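PA3566 protein (Pseudomonas aeruginosa, PDB 1X7V) is of unknown function but belongs to the antibiotic biosynthesis monooxygenase family of dimeric alpha-beta barrel proteins, so it may have oxidoreductase activity. Local coordinates at residues Ser4-Thr8 with Glu59-Asp64. Coordinates in Å, arbitrary orientation, origin at the centre of the assembly. Residue numbers count along the deposited sequence, not the author numbering.
Sequences STPLT and EQWRDD
Leu7-Thr8, the start of strand 7-15, runs antiparallel to Glu59-Trp61, the end of strand 54-61. Leu7 and Trp61 form a hydrogen-bonded pair (CA-CA 5.2 Å): Leu7 N to Trp61 O and Trp61 N to Leu7 O are both 2.9 Å. Thr8 and Gln60 follow as a non-hydrogen-bonded pair (CA-CA 4.4 Å), with CA-H...O contacts from Gln60 CA to Leu7 O (3.2 Å) and Thr8 CA to Glu59 O (3.3 Å). Arg62 breaks the extended run with helical angles (-57/-41); a water bridges the segments there, donating to both Ser4 O (3.1 Å) and Arg62 O (2.7 Å).

On the helix-covered face, Leu7 (t, chi2 58°) brings CD2 to 3.5 Å from Asp64 OD1, while Trp61 (m, chi2 102°) swings its indole away from Leu7, and NE1 donates to Glu59 OE1 at 2.8 Å. On the other face, Thr8 (m) sets OG1 3.6 Å from Gln60 CG. Gln60 (m, t) extends so that OE1 lies 4.0 Å from Pro6 CG, and NE2 hydrogen-bonds Gln42 OE1.

Asp63 (p) N-caps helix 64-71 through Ala66 N, a strand-to-helix turn of the alpha-beta plait. Trp61 packs against Ala66, Leu67 and His70 of that helix; strands 40-47 and 87-96 flank the pair, their backbones hydrogen-bonding Gln60 (to Leu41 and Gln42) and Thr8 (to Leu95).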
loop_
_atom_site.group_PDB
_atom_site.type_symbol
_atom_site.label_atom_id
_atom_site.label_comp_id
_atom_site.label_asym_id
_atom_site.label_seq_id
_atom_site.Cartn_x
_atom_site.Cartn_y
_atom_site.Cartn_z
ATOM N N SER A 4 -9.629 5.426 19.556
ATOM C CA SER A 4 -9.793 6.678 18.800
ATOM C C SER A 4 -8.548 6.978 17.949
ATOM O O SER A 4 -8.574 7.871 17.098
ATOM C CB SER A 4 -10.063 7.851 19.742
ATOM O OG SER A 4 -8.995 7.997 20.692
ATOM N N THR A 5 -7.460 6.250 18.178
ATOM C CA THR A 5 -6.244 6.460 17.403
ATOM C C THR A 5 -6.432 5.768 16.067
ATOM O O THR A 5 -6.827 4.597 16.015
ATOM C CB THR A 5 -5.051 5.856 18.134
ATOM O OG1 THR A 5 -5.045 6.386 19.455
ATOM C CG2 THR A 5 -3.711 6.165 17.431
ATOM N N PRO A 6 -6.120 6.470 14.967
ATOM C CA PRO A 6 -6.130 5.735 13.698
ATOM C C PRO A 6 -5.195 4.504 13.678
ATOM O O PRO A 6 -4.156 4.475 14.361
ATOM C CB PRO A 6 -5.585 6.757 12.697
ATOM C CG PRO A 6 -5.702 8.017 13.318
ATOM C CD PRO A 6 -5.617 7.832 14.786
ATOM N N LEU A 7 -5.570 3.526 12.867
ATOM C CA LEU A 7 -4.720 2.397 12.530
ATOM C C LEU A 7 -3.674 2.824 11.497
ATOM O O LEU A 7 -4.038 3.278 10.404
ATOM C CB LEU A 7 -5.541 1.303 11.863
ATOM C CG LEU A 7 -4.788 0.056 11.357
ATOM C CD1 LEU A 7 -4.023 -0.655 12.455
ATOM C CD2 LEU A 7 -5.878 -0.880 10.771
ATOM N N THR A 8 -2.406 2.704 11.830
ATOM C CA THR A 8 -1.351 2.926 10.847
ATOM C C THR A 8 -0.980 1.560 10.253
ATOM O O THR A 8 -0.933 0.539 10.971
ATOM C CB THR A 8 -0.117 3.654 11.481
ATOM O OG1 THR A 8 -0.488 4.983 11.921
ATOM C CG2 THR A 8 1.073 3.748 10.473
ATOM N N GLU A 59 0.131 4.156 5.441
ATOM C CA GLU A 59 -1.310 4.362 5.390
ATOM C C GLU A 59 -1.834 4.620 6.819
ATOM O O GLU A 59 -1.315 4.030 7.763
ATOM C CB GLU A 59 -2.011 3.123 4.837
ATOM C CG GLU A 59 -1.466 2.562 3.534
ATOM C CD GLU A 59 -2.140 1.298 3.103
ATOM O OE1 GLU A 59 -3.272 1.013 3.578
ATOM O OE2 GLU A 59 -1.547 0.574 2.248
ATOM N N GLN A 60 -2.842 5.470 6.949
ATOM C CA GLN A 60 -3.592 5.619 8.202
ATOM C C GLN A 60 -5.079 5.498 7.865
ATOM O O GLN A 60 -5.597 6.106 6.903
ATOM C CB GLN A 60 -3.301 6.953 8.879
ATOM C CG GLN A 60 -1.892 7.136 9.407
ATOM C CD GLN A 60 -1.767 8.422 10.149
ATOM O OE1 GLN A 60 -2.402 8.599 11.196
ATOM N NE2 GLN A 60 -1.023 9.380 9.581
ATOM N N TRP A 61 -5.794 4.759 8.692
ATOM C CA TRP A 61 -7.198 4.501 8.440
ATOM C C TRP A 61 -7.930 4.803 9.727
ATOM O O TRP A 61 -7.436 4.488 10.799
ATOM C CB TRP A 61 -7.378 3.028 8.041
ATOM C CG TRP A 61 -6.840 2.708 6.697
ATOM C CD1 TRP A 61 -5.667 2.085 6.407
ATOM C CD2 TRP A 61 -7.452 3.029 5.463
ATOM N NE1 TRP A 61 -5.494 2.023 5.028
ATOM C CE2 TRP A 61 -6.578 2.607 4.429
ATOM C CE3 TRP A 61 -8.656 3.657 5.114
ATOM C CZ2 TRP A 61 -6.909 2.733 3.084
ATOM C CZ3 TRP A 61 -8.948 3.828 3.754
ATOM C CH2 TRP A 61 -8.090 3.357 2.777
ATOM N N ARG A 62 -9.094 5.418 9.636
ATOM C CA ARG A 62 -9.848 5.789 10.841
ATOM C C ARG A 62 -10.126 4.563 11.726
ATOM O O ARG A 62 -10.056 4.651 12.940
ATOM C CB ARG A 62 -11.159 6.486 10.422
ATOM C CG ARG A 62 -11.571 7.632 11.272
ATOM C CD ARG A 62 -12.908 8.242 10.784
ATOM N NE ARG A 62 -12.916 9.385 9.856
ATOM C CZ ARG A 62 -12.500 10.623 10.155
ATOM N NH1 ARG A 62 -11.900 10.873 11.322
ATOM N NH2 ARG A 62 -12.661 11.631 9.285
ATOM N N ASP A 63 -10.469 3.437 11.131
ATOM C CA ASP A 63 -10.776 2.229 11.879
ATOM C C ASP A 63 -10.650 1.036 10.959
ATOM O O ASP A 63 -10.395 1.195 9.754
ATOM C CB ASP A 63 -12.168 2.319 12.481
ATOM C CG ASP A 63 -13.256 2.773 11.487
ATOM O OD1 ASP A 63 -13.096 2.671 10.250
ATOM O OD2 ASP A 63 -14.325 3.229 11.963
ATOM N N ASP A 64 -10.843 -0.158 11.516
ATOM C CA ASP A 64 -10.780 -1.393 10.743
ATOM C C ASP A 64 -11.796 -1.452 9.609
ATOM O O ASP A 64 -11.491 -2.001 8.549
ATOM C CB ASP A 64 -11.023 -2.609 11.644
ATOM C CG ASP A 64 -9.806 -2.990 12.452
ATOM O OD1 ASP A 64 -8.703 -2.407 12.216
ATOM O OD2 ASP A 64 -9.960 -3.923 13.305
HETATM O O HOH W 1 -9.487 6.870 14.322
#